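Local atomic coordinates of putative glycoside hydrolase (Bacteroides ovatus, PDB entry 4ONZ), a protein that is of unknown function but is a putative glycoside hydrolase, with the all-beta, propeller-type architecture expected of its clan of carbohydrate-active proteins. Residues A[38-43]-A[81-86]; A[117-122]-A[134-139]; A[26-31]-A[49-54]; A[145-150]-A[160-165]; A[33-38]-A[102-107]. All coordinates share one frame; numbering follows the deposited sequence.

Contact 1: residues A[38-43]-A[81-86]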
# COMPACT_ATOMS: atom_id res chain seq x y z
N PRO A 38 -22.39 7.56 9.07
CA PRO A 38 -22.58 8.61 10.09
C PRO A 38 -22.35 10.02 9.53
O PRO A 38 -22.81 10.99 10.14
CB PRO A 38 -21.53 8.26 11.16
CG PRO A 38 -20.51 7.42 10.47
CD PRO A 38 -21.16 6.77 9.29
N MSE A 39 -21.65 10.14 8.40
CA MSE A 39 -21.41 11.43 7.77
C MSE A 39 -22.65 11.81 6.98
O MSE A 39 -23.27 12.85 7.25
CB MSE A 39 -20.16 11.37 6.88
CG MSE A 39 -19.95 12.69 6.14
SE MSE A 39 -18.33 12.57 5.05
CE MSE A 39 -19.04 11.43 3.62
N ARG A 40 -23.03 10.96 6.02
CA ARG A 40 -24.19 11.21 5.15
C ARG A 40 -25.52 11.02 5.89
O ARG A 40 -26.56 11.43 5.40
CB ARG A 40 -24.22 10.25 3.95
CG ARG A 40 -23.01 10.25 3.03
CD ARG A 40 -22.87 11.51 2.18
NE ARG A 40 -21.77 11.34 1.22
CZ ARG A 40 -21.19 12.32 0.51
NH1 ARG A 40 -21.58 13.58 0.64
NH2 ARG A 40 -20.19 12.03 -0.32
N LYS A 41 -25.47 10.32 7.03
CA LYS A 41 -26.65 10.08 7.86
C LYS A 41 -27.75 9.41 7.05
O LYS A 41 -28.89 9.86 7.04
CB LYS A 41 -27.10 11.40 8.51
CG LYS A 41 -26.02 11.96 9.43
CD LYS A 41 -26.17 13.45 9.71
CE LYS A 41 -25.08 13.95 10.65
NZ LYS A 41 -23.70 13.75 10.11
N GLN A 42 -27.36 8.35 6.35
CA GLN A 42 -28.25 7.56 5.52
C GLN A 42 -27.55 6.29 5.07
O GLN A 42 -26.33 6.17 5.21
CB GLN A 42 -28.70 8.36 4.28
CG GLN A 42 -27.59 8.66 3.29
CD GLN A 42 -28.06 9.59 2.18
OE1 GLN A 42 -28.51 10.70 2.44
NE2 GLN A 42 -27.95 9.13 0.94
N GLN A 43 -28.32 5.35 4.53
CA GLN A 43 -27.77 4.10 4.02
C GLN A 43 -26.94 4.42 2.78
O GLN A 43 -27.38 5.17 1.90
CB GLN A 43 -28.86 3.09 3.66
CG GLN A 43 -29.82 2.71 4.77
CD GLN A 43 -29.19 1.97 5.95
OE1 GLN A 43 -28.07 1.47 5.86
NE2 GLN A 43 -29.93 1.89 7.06
N THR A 81 -16.81 8.77 -2.07
CA THR A 81 -16.19 8.65 -0.76
C THR A 81 -15.51 7.28 -0.68
O THR A 81 -16.11 6.27 -1.06
CB THR A 81 -17.21 8.82 0.38
OG1 THR A 81 -17.75 10.14 0.34
CG2 THR A 81 -16.56 8.60 1.75
N SER A 82 -14.27 7.26 -0.21
CA SER A 82 -13.51 6.01 -0.03
C SER A 82 -13.63 5.53 1.41
O SER A 82 -13.55 6.32 2.36
CB SER A 82 -12.03 6.18 -0.36
OG SER A 82 -11.81 6.21 -1.75
N ARG A 83 -13.84 4.23 1.55
CA ARG A 83 -13.87 3.58 2.86
C ARG A 83 -13.08 2.27 2.76
O ARG A 83 -12.89 1.74 1.67
CB ARG A 83 -15.31 3.36 3.33
CG ARG A 83 -16.12 4.64 3.44
CD ARG A 83 -17.57 4.36 3.79
NE ARG A 83 -18.38 5.58 3.84
CZ ARG A 83 -18.96 6.18 2.80
NH1 ARG A 83 -18.79 5.72 1.56
NH2 ARG A 83 -19.71 7.26 2.99
N VAL A 84 -12.62 1.76 3.90
CA VAL A 84 -11.84 0.52 3.91
C VAL A 84 -12.68 -0.68 4.38
O VAL A 84 -13.30 -0.64 5.44
CB VAL A 84 -10.61 0.66 4.82
CG1 VAL A 84 -9.81 -0.64 4.84
CG2 VAL A 84 -9.74 1.81 4.33
N GLY A 85 -12.68 -1.73 3.56
CA GLY A 85 -13.40 -2.96 3.85
C GLY A 85 -12.47 -4.01 4.41
O GLY A 85 -11.25 -3.93 4.23
N TYR A 86 -13.05 -5.03 5.03
CA TYR A 86 -12.34 -6.13 5.64
C TYR A 86 -12.74 -7.44 4.96
O TYR A 86 -13.93 -7.69 4.75
CB TYR A 86 -12.72 -6.20 7.12
CG TYR A 86 -12.21 -7.41 7.90
CD1 TYR A 86 -12.84 -8.65 7.81
CD2 TYR A 86 -11.13 -7.29 8.77
CE1 TYR A 86 -12.39 -9.75 8.52
CE2 TYR A 86 -10.68 -8.38 9.51
CZ TYR A 86 -11.30 -9.61 9.38
OH TYR A 86 -10.85 -10.69 10.10
O HOH W 1 -20.75 8.86 0.77
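A single water joins R40 and R83: it accepts a bond from R40 NE at 2.7 Å and another from R83 NH2 at 2.9 Å, and it lies in the plane of each guanidinium, at the edge. The two like charges come no nearer than 4.9 Å, R40 NE to R83 NH2, so the oxygen between them probably eases their repulsion. R40 NH2 also reaches T81 OG1 at 3.2 Å in a weak bond, with 128° at the hydrogen; the firmer partner of that hydroxyl is the P116 carbonyl. CE of M39, a selenomethionine, sits toward the rim of one face of the R40 guanidinium, brought round by a bend at chi3 (75°), and meets T81 OG1 tip to tip at 3.8 Å. T81 CG2 lies over the centre of the R83 guanidinium, 3.5 Å above its plane, while R83 NH1 is salt-bridged to D71. K41 NZ folds back to P38 O (2.9 Å) and M39 O (3.0 Å), bridging two successive carbonyls of the turn, where K41 and Q42 both face C37 as a G1 beta bulge. That turn links strands 34-37 and 42-45 and sits against the start of strand 82-89, with W115 alongside M39.

Contact 2: residues A[117-122]-A[134-139]; sequences GGCEDP and MLYTAW
E120 and T137 exchange two backbone hydrogen bonds that are short and almost straight: E120 N to T137 O at 2.8 Å, and T137 N to E120 O at 2.8 Å with 179° at the hydrogen. They define an antiparallel hydrogen-bonded pair, and W139 N to G118 O (2.9 Å) extends the ladder. C119 and A138 form the non-hydrogen-bonded pair between, where the CA of C119 makes a CA-H...O contact with T137 O.

On the face carrying E120 and T137, two waters bind T137 OG1. One also donates to E120 OE1 and, weakly, to D121 OD2; the other donates to D121 O. With OG1 anti to the carbonyl carbon (chi1 -54°), the threonine hydroxyl is placed among these waters. Beyond it the E120 carboxylate crosses the indole of W139, with E120 OE2 3.4 Å from W139 CD1 and the two planes 47° apart.

Apolar packing gathers about C119 and Y136. C119 CB rests 3.7 Å from Y136 CE2, and C119 SG lies oblique to that ring, 5.0 Å from the centroid, as a sulfur-aromatic contact. Farther along the ladder, P122 CB touches the selenium of M134 at 3.8 Å.

This is the first hairpin of the four-stranded sheet that runs from strand 118-126 to strand 158-162. Water, the E120 carboxylate and the T137 hydroxyl thus collect on one face, beside the W139 indole. D121 OD1 is salt-bridged to R68 and hydrogen-bonded to N53, and its side chain approaches an unidentified ligand, probably from the crystallisation liquor, though such molecules often mark pockets.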
# COMPACT_ATOMS: atom_id res chain seq x y z
N GLY A 117 -14.10 13.09 1.33
CA GLY A 117 -13.44 12.11 0.46
C GLY A 117 -13.11 10.76 1.05
O GLY A 117 -12.92 9.77 0.31
N GLY A 118 -13.00 10.69 2.37
CA GLY A 118 -12.76 9.42 3.02
C GLY A 118 -11.30 9.00 3.18
O GLY A 118 -10.38 9.83 3.18
N CYS A 119 -11.15 7.69 3.30
CA CYS A 119 -9.92 7.00 3.62
C CYS A 119 -9.55 6.04 2.49
O CYS A 119 -10.27 5.06 2.20
CB CYS A 119 -10.15 6.25 4.94
SG CYS A 119 -11.04 7.22 6.20
N GLU A 120 -8.41 6.31 1.86
CA GLU A 120 -7.92 5.58 0.70
C GLU A 120 -6.60 4.86 0.90
O GLU A 120 -5.82 5.18 1.80
CB GLU A 120 -7.63 6.58 -0.45
CG GLU A 120 -8.72 7.59 -0.77
CD GLU A 120 -8.29 8.62 -1.81
OE1 GLU A 120 -7.09 8.68 -2.15
OE2 GLU A 120 -9.16 9.38 -2.30
N ASP A 121 -6.39 3.88 0.03
CA ASP A 121 -5.12 3.20 -0.16
C ASP A 121 -4.34 2.85 1.11
O ASP A 121 -3.28 3.42 1.37
CB ASP A 121 -4.24 4.08 -1.04
CG ASP A 121 -4.86 4.38 -2.41
OD1 ASP A 121 -5.95 3.88 -2.73
OD2 ASP A 121 -4.23 5.13 -3.19
N PRO A 122 -4.84 1.88 1.88
CA PRO A 122 -4.15 1.49 3.09
C PRO A 122 -2.93 0.59 2.85
O PRO A 122 -2.87 -0.16 1.87
CB PRO A 122 -5.21 0.68 3.83
CG PRO A 122 -6.03 0.08 2.75
CD PRO A 122 -6.11 1.16 1.71
N MSE A 134 -1.81 1.17 10.31
CA MSE A 134 -2.24 1.45 8.96
C MSE A 134 -1.85 2.85 8.58
O MSE A 134 -2.14 3.82 9.30
CB MSE A 134 -3.75 1.32 8.81
CG MSE A 134 -4.23 1.68 7.40
SE MSE A 134 -6.19 1.76 7.39
CE MSE A 134 -6.62 -0.13 7.60
N LEU A 135 -1.16 2.94 7.45
CA LEU A 135 -0.84 4.21 6.79
C LEU A 135 -1.79 4.26 5.61
O LEU A 135 -1.82 3.32 4.80
CB LEU A 135 0.61 4.27 6.32
CG LEU A 135 1.68 4.75 7.30
CD1 LEU A 135 1.61 6.26 7.50
CD2 LEU A 135 1.56 4.05 8.64
N TYR A 136 -2.57 5.33 5.52
CA TYR A 136 -3.56 5.51 4.48
C TYR A 136 -3.65 6.99 4.08
O TYR A 136 -3.01 7.86 4.66
CB TYR A 136 -4.93 4.98 4.96
CG TYR A 136 -5.59 5.78 6.07
CD1 TYR A 136 -5.24 5.58 7.41
CD2 TYR A 136 -6.55 6.74 5.79
CE1 TYR A 136 -5.85 6.32 8.42
CE2 TYR A 136 -7.17 7.47 6.80
CZ TYR A 136 -6.81 7.26 8.11
OH TYR A 136 -7.42 8.00 9.11
N THR A 137 -4.46 7.27 3.07
CA THR A 137 -4.63 8.64 2.62
C THR A 137 -5.97 9.19 3.09
O THR A 137 -7.01 8.58 2.83
CB THR A 137 -4.63 8.69 1.08
OG1 THR A 137 -3.45 8.04 0.59
CG2 THR A 137 -4.70 10.12 0.56
N ALA A 138 -5.93 10.32 3.81
CA ALA A 138 -7.15 11.03 4.22
C ALA A 138 -7.41 12.06 3.12
O ALA A 138 -6.50 12.80 2.74
CB ALA A 138 -6.94 11.72 5.56
N TRP A 139 -8.63 12.08 2.60
CA TRP A 139 -8.98 12.96 1.49
C TRP A 139 -10.14 13.86 1.86
O TRP A 139 -11.24 13.40 2.10
CB TRP A 139 -9.33 12.07 0.29
CG TRP A 139 -9.74 12.73 -1.00
CD1 TRP A 139 -10.78 12.36 -1.80
CD2 TRP A 139 -9.10 13.84 -1.66
NE1 TRP A 139 -10.83 13.16 -2.91
CE2 TRP A 139 -9.82 14.08 -2.85
CE3 TRP A 139 -7.99 14.63 -1.37
CZ2 TRP A 139 -9.47 15.08 -3.75
CZ3 TRP A 139 -7.64 15.65 -2.27
CH2 TRP A 139 -8.39 15.86 -3.44
O HOH W 2 -4.39 7.75 -1.97
O HOH W 3 -1.96 6.03 1.19

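Contact 3: residues A[26-31]-A[49-54]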
# COMPACT_ATOMS: atom_id res chain seq x y z
N PRO A 26 -10.71 -11.98 -10.29
CA PRO A 26 -10.41 -11.22 -9.06
C PRO A 26 -10.97 -11.87 -7.80
O PRO A 26 -11.99 -12.56 -7.86
CB PRO A 26 -11.09 -9.87 -9.31
CG PRO A 26 -12.21 -10.18 -10.23
CD PRO A 26 -11.73 -11.31 -11.11
N VAL A 27 -10.31 -11.65 -6.66
CA VAL A 27 -10.75 -12.22 -5.38
C VAL A 27 -11.74 -11.33 -4.61
O VAL A 27 -12.46 -11.82 -3.75
CB VAL A 27 -9.56 -12.64 -4.48
CG1 VAL A 27 -8.79 -13.79 -5.13
CG2 VAL A 27 -8.63 -11.48 -4.17
N ILE A 28 -11.77 -10.02 -4.90
CA ILE A 28 -12.72 -9.09 -4.28
C ILE A 28 -13.25 -8.15 -5.37
O ILE A 28 -12.48 -7.48 -6.04
CB ILE A 28 -12.09 -8.23 -3.15
CG1 ILE A 28 -11.42 -9.10 -2.08
CG2 ILE A 28 -13.15 -7.34 -2.50
CD1 ILE A 28 -10.70 -8.32 -1.01
N SER A 29 -14.57 -8.13 -5.51
CA SER A 29 -15.26 -7.30 -6.51
C SER A 29 -16.36 -6.48 -5.83
O SER A 29 -16.80 -6.83 -4.74
CB SER A 29 -15.87 -8.20 -7.59
OG SER A 29 -14.86 -8.89 -8.31
N PRO A 30 -16.79 -5.39 -6.48
CA PRO A 30 -17.83 -4.54 -5.90
C PRO A 30 -19.18 -5.24 -5.73
O PRO A 30 -19.49 -6.20 -6.46
CB PRO A 30 -17.92 -3.33 -6.86
CG PRO A 30 -17.13 -3.70 -8.06
CD PRO A 30 -16.14 -4.74 -7.64
N GLN A 31 -19.95 -4.75 -4.76
CA GLN A 31 -21.26 -5.28 -4.41
C GLN A 31 -22.14 -4.12 -3.95
O GLN A 31 -21.61 -3.11 -3.48
CB GLN A 31 -21.14 -6.23 -3.22
CG GLN A 31 -20.26 -7.45 -3.43
CD GLN A 31 -20.16 -8.29 -2.18
OE1 GLN A 31 -20.40 -7.82 -1.07
NE2 GLN A 31 -19.79 -9.55 -2.35
N SER A 49 -19.01 0.67 -6.49
CA SER A 49 -18.25 1.03 -7.70
C SER A 49 -16.94 0.29 -7.89
O SER A 49 -16.65 -0.17 -8.99
CB SER A 49 -17.90 2.53 -7.68
OG SER A 49 -19.05 3.33 -7.60
N ASP A 50 -16.14 0.20 -6.83
CA ASP A 50 -14.86 -0.49 -6.91
C ASP A 50 -14.38 -0.98 -5.56
O ASP A 50 -14.76 -0.46 -4.51
CB ASP A 50 -13.82 0.39 -7.59
CG ASP A 50 -13.66 1.73 -6.93
OD1 ASP A 50 -13.63 1.79 -5.69
OD2 ASP A 50 -13.54 2.73 -7.67
N THR A 51 -13.57 -2.03 -5.60
CA THR A 51 -12.99 -2.67 -4.41
C THR A 51 -11.57 -2.93 -4.85
O THR A 51 -11.31 -3.86 -5.59
CB THR A 51 -13.72 -3.95 -3.99
OG1 THR A 51 -13.90 -4.81 -5.13
CG2 THR A 51 -15.09 -3.61 -3.41
N PHE A 52 -10.64 -2.10 -4.41
CA PHE A 52 -9.28 -2.17 -4.95
C PHE A 52 -8.22 -1.73 -3.94
O PHE A 52 -8.44 -1.85 -2.74
CB PHE A 52 -9.24 -1.42 -6.33
CG PHE A 52 -9.41 0.10 -6.28
CD1 PHE A 52 -10.48 0.71 -5.64
CD2 PHE A 52 -8.53 0.92 -6.98
CE1 PHE A 52 -10.63 2.09 -5.63
CE2 PHE A 52 -8.66 2.30 -6.97
CZ PHE A 52 -9.73 2.89 -6.30
N ASN A 53 -7.07 -1.30 -4.44
CA ASN A 53 -5.94 -0.81 -3.66
C ASN A 53 -5.94 -1.33 -2.23
O ASN A 53 -6.30 -0.60 -1.30
CB ASN A 53 -5.89 0.71 -3.75
CG ASN A 53 -5.60 1.18 -5.16
OD1 ASN A 53 -5.44 0.37 -6.10
ND2 ASN A 53 -5.54 2.49 -5.33
N PRO A 54 -5.56 -2.61 -2.06
CA PRO A 54 -5.65 -3.30 -0.79
C PRO A 54 -4.39 -3.42 0.06
O PRO A 54 -3.30 -3.63 -0.48
CB PRO A 54 -6.04 -4.72 -1.23
CG PRO A 54 -5.25 -4.92 -2.48
CD PRO A 54 -5.22 -3.55 -3.15
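T51 turns OG1 into the position between its backbone N and carbonyl carbon (chi1 49°), which directs the hydroxyl at the I28-P30 backbone, and I28 puts CG1 anti to its carbonyl carbon (chi1 -55°), which leaves CG2 anti to the backbone N and facing T51. T51 OG1 donates to I28 O at 3.2 Å, a weak bond. T51 OG1 also lies close against the next peptide, 3.1 Å from S29 C, and 3.2 Å from P30 N, which has no hydrogen to offer.

Carbon contacts flank the threonine. I28 CG2 crosses obliquely to within 3.7 Å of T51 CB, P30 CD comes to 3.4 Å from T51 OG1, and P30 CG leans on S49 O at 3.7 Å.

The touching parts run 165° apart, yet 26-31 is no regular strand. V27 and I28 instead both face V345, as a classic beta bulge, and S29 O accepts a hydrogen bond from R97 NH2. Strand 50-59 is an outermost strand, within this chain, of a four-stranded antiparallel sheet, and I28 and T51 both touch Y67 of the adjacent strand 62-70. Since the one polar link across the contact is weak, the evidence favours shape and apolar packing as its main cohesion.

Contact 4: residues A[145-150]-A[160-165]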
# COMPACT_ATOMS: atom_id res chain seq x y z
N ARG A 145 -3.62 13.49 2.19
CA ARG A 145 -2.55 13.51 3.20
C ARG A 145 -2.40 12.18 3.94
O ARG A 145 -3.38 11.55 4.31
CB ARG A 145 -2.81 14.65 4.21
CG ARG A 145 -2.86 16.05 3.59
CD ARG A 145 -3.15 17.15 4.62
NE ARG A 145 -4.55 17.12 5.04
CZ ARG A 145 -5.09 17.94 5.93
NH1 ARG A 145 -4.35 18.86 6.54
NH2 ARG A 145 -6.38 17.83 6.22
N LEU A 146 -1.16 11.76 4.12
CA LEU A 146 -0.86 10.51 4.79
C LEU A 146 -1.33 10.55 6.25
O LEU A 146 -0.99 11.48 7.00
CB LEU A 146 0.64 10.23 4.69
CG LEU A 146 1.14 8.84 5.06
CD1 LEU A 146 0.47 7.75 4.23
CD2 LEU A 146 2.65 8.80 4.88
N ALA A 147 -2.11 9.54 6.62
CA ALA A 147 -2.69 9.42 7.95
C ALA A 147 -2.40 8.06 8.54
O ALA A 147 -2.07 7.10 7.82
CB ALA A 147 -4.18 9.69 7.89
N VAL A 148 -2.56 7.98 9.86
CA VAL A 148 -2.28 6.76 10.60
C VAL A 148 -3.48 6.32 11.42
O VAL A 148 -4.10 7.14 12.10
CB VAL A 148 -1.13 6.99 11.61
CG1 VAL A 148 -0.83 5.70 12.37
CG2 VAL A 148 0.12 7.50 10.91
N ALA A 149 -3.77 5.01 11.38
CA ALA A 149 -4.79 4.38 12.22
C ALA A 149 -4.17 3.13 12.82
O ALA A 149 -3.26 2.55 12.23
CB ALA A 149 -6.04 4.01 11.42
N THR A 150 -4.62 2.73 14.01
CA THR A 150 -4.12 1.51 14.64
C THR A 150 -5.29 0.61 15.04
O THR A 150 -6.43 1.06 15.17
CB THR A 150 -3.24 1.77 15.88
OG1 THR A 150 -3.98 2.51 16.87
CG2 THR A 150 -1.98 2.56 15.51
N HIS A 160 -5.35 8.29 14.36
CA HIS A 160 -4.42 9.08 15.16
C HIS A 160 -4.02 10.39 14.49
O HIS A 160 -3.21 11.14 15.02
CB HIS A 160 -3.19 8.25 15.50
CG HIS A 160 -3.48 7.12 16.42
ND1 HIS A 160 -3.57 7.27 17.79
CD2 HIS A 160 -3.72 5.81 16.17
CE1 HIS A 160 -3.86 6.11 18.34
NE2 HIS A 160 -3.95 5.21 17.38
N GLY A 161 -4.63 10.68 13.35
CA GLY A 161 -4.39 11.93 12.64
C GLY A 161 -3.35 11.79 11.55
O GLY A 161 -3.05 10.70 11.10
N LEU A 162 -2.80 12.92 11.11
CA LEU A 162 -1.83 12.90 10.01
C LEU A 162 -0.45 12.44 10.45
O LEU A 162 0.01 12.81 11.52
CB LEU A 162 -1.73 14.29 9.37
CG LEU A 162 -3.05 14.84 8.87
CD1 LEU A 162 -2.82 16.20 8.24
CD2 LEU A 162 -3.69 13.88 7.87
N ALA A 163 0.20 11.65 9.60
CA ALA A 163 1.55 11.18 9.88
C ALA A 163 2.55 12.33 10.09
O ALA A 163 3.46 12.22 10.90
CB ALA A 163 2.01 10.29 8.75
N PHE A 164 2.36 13.44 9.37
CA PHE A 164 3.29 14.57 9.46
C PHE A 164 2.69 15.78 10.15
O PHE A 164 3.10 16.91 9.88
CB PHE A 164 3.79 14.96 8.05
CG PHE A 164 4.35 13.81 7.24
CD1 PHE A 164 5.10 12.81 7.85
CD2 PHE A 164 4.18 13.75 5.87
CE1 PHE A 164 5.63 11.76 7.11
CE2 PHE A 164 4.71 12.71 5.12
CZ PHE A 164 5.44 11.71 5.74
N ASP A 165 1.73 15.57 11.05
CA ASP A 165 1.10 16.70 11.73
C ASP A 165 2.07 17.47 12.62
O ASP A 165 2.09 18.70 12.62
CB ASP A 165 -0.07 16.25 12.62
CG ASP A 165 -0.87 17.44 13.16
OD1 ASP A 165 -1.36 18.25 12.35
OD2 ASP A 165 -1.02 17.56 14.40
O HOH W 4 0.69 13.63 6.76
O HOH W 5 -5.89 9.16 11.00
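R145 and L162 meet over a flat group: L162 CD1 stands 3.3 Å above one face of the R145 guanidinium, offset toward its rim, and L162 CD1 comes nearest to R145 NH1. The same NH1 is hydrogen-bonded to the carbonyl of N173. The H160 ring is met at its edge, where H160 NE2 and T150 OG1 share a hydrogen bond of 2.7 Å in which either may donate; V148 O and T150 N also lie near the ring plane. T150 OG1 lies between its backbone N and carbonyl carbon (chi1 59°), which brings it to the imidazole. The ring of F164 is met by that of W204 from outside the two segments.

Strands 144-151 and 158-162 form an antiparallel hairpin, the segments 145-150 and 160-162 running at 169°, and the second is an outermost strand, within this chain, of its four-stranded sheet. H160 N bonds V148 O at 2.8 Å, and V148 N bonds G161 O at 3.0 Å.

Where the chain leaves the sheet it enters a type I turn, L162 to D165. A163 N still reaches L146 O at 2.9 Å, and a water bridges that oxygen to F164 N. A163 CB packs against V148 CG2 at 4.0 Å.

Contact 5: residues A[33-38]-A[102-107]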
# COMPACT_ATOMS: atom_id res chain seq x y z
N THR A 33 -23.78 -3.81 -1.26
CA THR A 33 -23.92 -3.89 0.20
C THR A 33 -24.04 -2.51 0.84
O THR A 33 -23.28 -1.60 0.51
CB THR A 33 -22.69 -4.57 0.81
OG1 THR A 33 -22.32 -5.70 0.02
CG2 THR A 33 -22.95 -4.99 2.26
N GLU A 34 -24.97 -2.35 1.77
CA GLU A 34 -25.21 -1.08 2.45
C GLU A 34 -24.70 -1.03 3.88
O GLU A 34 -24.48 -2.06 4.51
CB GLU A 34 -26.72 -0.78 2.49
CG GLU A 34 -27.32 -0.52 1.13
CD GLU A 34 -28.84 -0.45 1.15
OE1 GLU A 34 -29.45 -0.71 2.21
OE2 GLU A 34 -29.41 -0.14 0.09
N PHE A 35 -24.48 0.20 4.37
CA PHE A 35 -24.17 0.45 5.78
C PHE A 35 -24.69 1.85 6.08
O PHE A 35 -24.86 2.66 5.16
CB PHE A 35 -22.68 0.27 6.13
CG PHE A 35 -21.87 1.56 6.18
CD1 PHE A 35 -21.63 2.31 5.05
CD2 PHE A 35 -21.30 1.97 7.39
CE1 PHE A 35 -20.86 3.46 5.11
CE2 PHE A 35 -20.53 3.12 7.46
CZ PHE A 35 -20.32 3.87 6.33
N TYR A 36 -24.98 2.12 7.35
CA TYR A 36 -25.49 3.43 7.73
C TYR A 36 -24.29 4.35 7.94
O TYR A 36 -23.52 4.16 8.88
CB TYR A 36 -26.36 3.37 8.98
CG TYR A 36 -26.99 4.71 9.29
CD1 TYR A 36 -28.17 5.10 8.65
CD2 TYR A 36 -26.39 5.60 10.17
CE1 TYR A 36 -28.74 6.34 8.91
CE2 TYR A 36 -26.95 6.84 10.43
CZ TYR A 36 -28.11 7.21 9.80
OH TYR A 36 -28.65 8.44 10.07
N CYS A 37 -24.15 5.34 7.06
CA CYS A 37 -23.04 6.28 7.09
C CYS A 37 -23.30 7.38 8.10
O CYS A 37 -24.30 8.08 7.99
CB CYS A 37 -22.79 6.90 5.71
SG CYS A 37 -21.43 8.10 5.65
N PRO A 38 -22.39 7.56 9.07
CA PRO A 38 -22.58 8.61 10.09
C PRO A 38 -22.35 10.02 9.53
O PRO A 38 -22.81 10.99 10.14
CB PRO A 38 -21.53 8.26 11.16
CG PRO A 38 -20.51 7.42 10.47
CD PRO A 38 -21.16 6.77 9.29
N VAL A 102 -14.63 -0.92 7.75
CA VAL A 102 -13.94 -0.82 9.04
C VAL A 102 -13.18 0.48 9.28
O VAL A 102 -12.69 0.70 10.38
CB VAL A 102 -13.01 -2.04 9.28
CG1 VAL A 102 -13.84 -3.32 9.34
CG2 VAL A 102 -11.93 -2.14 8.21
N LEU A 103 -13.03 1.31 8.24
CA LEU A 103 -12.42 2.64 8.39
C LEU A 103 -13.15 3.54 7.42
O LEU A 103 -13.21 3.26 6.22
CB LEU A 103 -10.91 2.65 8.11
CG LEU A 103 -10.21 4.00 8.36
CD1 LEU A 103 -10.27 4.39 9.83
CD2 LEU A 103 -8.76 3.98 7.92
N PHE A 104 -13.71 4.62 7.94
CA PHE A 104 -14.54 5.52 7.16
C PHE A 104 -14.67 6.87 7.83
O PHE A 104 -14.38 6.99 9.02
CB PHE A 104 -15.92 4.87 7.01
CG PHE A 104 -16.49 4.33 8.31
CD1 PHE A 104 -17.25 5.13 9.15
CD2 PHE A 104 -16.28 3.00 8.67
CE1 PHE A 104 -17.77 4.64 10.34
CE2 PHE A 104 -16.80 2.50 9.86
CZ PHE A 104 -17.55 3.32 10.70
N PRO A 105 -15.09 7.90 7.07
CA PRO A 105 -15.31 9.17 7.74
C PRO A 105 -16.44 9.00 8.76
O PRO A 105 -17.45 8.36 8.45
CB PRO A 105 -15.69 10.14 6.61
CG PRO A 105 -15.75 9.36 5.36
CD PRO A 105 -15.23 7.98 5.61
N ALA A 106 -16.25 9.52 9.96
CA ALA A 106 -17.20 9.34 11.05
C ALA A 106 -17.35 10.59 11.92
O ALA A 106 -16.76 11.63 11.63
CB ALA A 106 -16.77 8.14 11.90
N GLU A 107 -18.19 10.48 12.95
CA GLU A 107 -18.41 11.57 13.88
C GLU A 107 -17.30 11.52 14.92
O GLU A 107 -17.48 11.05 16.04
CB GLU A 107 -19.80 11.47 14.51
CG GLU A 107 -20.89 11.79 13.49
CD GLU A 107 -22.29 11.83 14.07
OE1 GLU A 107 -22.61 11.01 14.96
OE2 GLU A 107 -23.10 12.67 13.61
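The small hairpin of strands 34-37 and 42-45 is joined to the loop after strand 96-97 by an edge-to-face aromatic pair, F35 on F104. The edge of F35 points at the face of F104: centroids lie 5.3 Å apart, planes are 64° apart, and F35 CE2 is 4.1 Å above the centre of the F104 ring. F104 is turned to receive it by a chi1 of 47°, which places CG between the backbone N and the carbonyl carbon. F35 has a second edge-to-face partner in W46.

Next to this T-shaped pair the ring of P38 crosses F104 at about a right angle, with P38 CG 3.9 Å from F104 CE1. P38 CG is also 3.8 Å from P105 O and 4.1 Å from A106 CB, so the proline tip fits against three consecutive residues.

The loop is itself tied to the neighbouring sheet: V102 and L103 both face V84 of strand 82-89, a classic beta bulge, and R83 of that strand touches both F35 and F104. Farther along the loop, E107 CG packs on P38 CB at 4.3 Å, and the E107 carboxylate makes a long, weak ion pair with K41.

Contact 3 opens first along the chain, at residue 26; contacts 5 and 1 open before it closes, so their segments interleave with its own, and contacts 2 and 4 then follow in series. Contacts 1 and 5 lie together, centres about 3 Å apart, and share P38: contact 1 sets the 34-37/42-45 hairpin against strand 82-89, contact 5 against the loop after strand 96-97. Contact 3, about 16 Å from the centre of contact 1, reaches the same four-stranded sheet through strand 50-59. Contacts 2 and 4 are the outer strand pairs of the next four-stranded sheet, centres about 9 Å apart. S82 links contact 1 to contact 2, and N53 with D121 links contact 3 to contact 2. The two successive antiparallel sheets fit adjacent blades of a propeller-type fold.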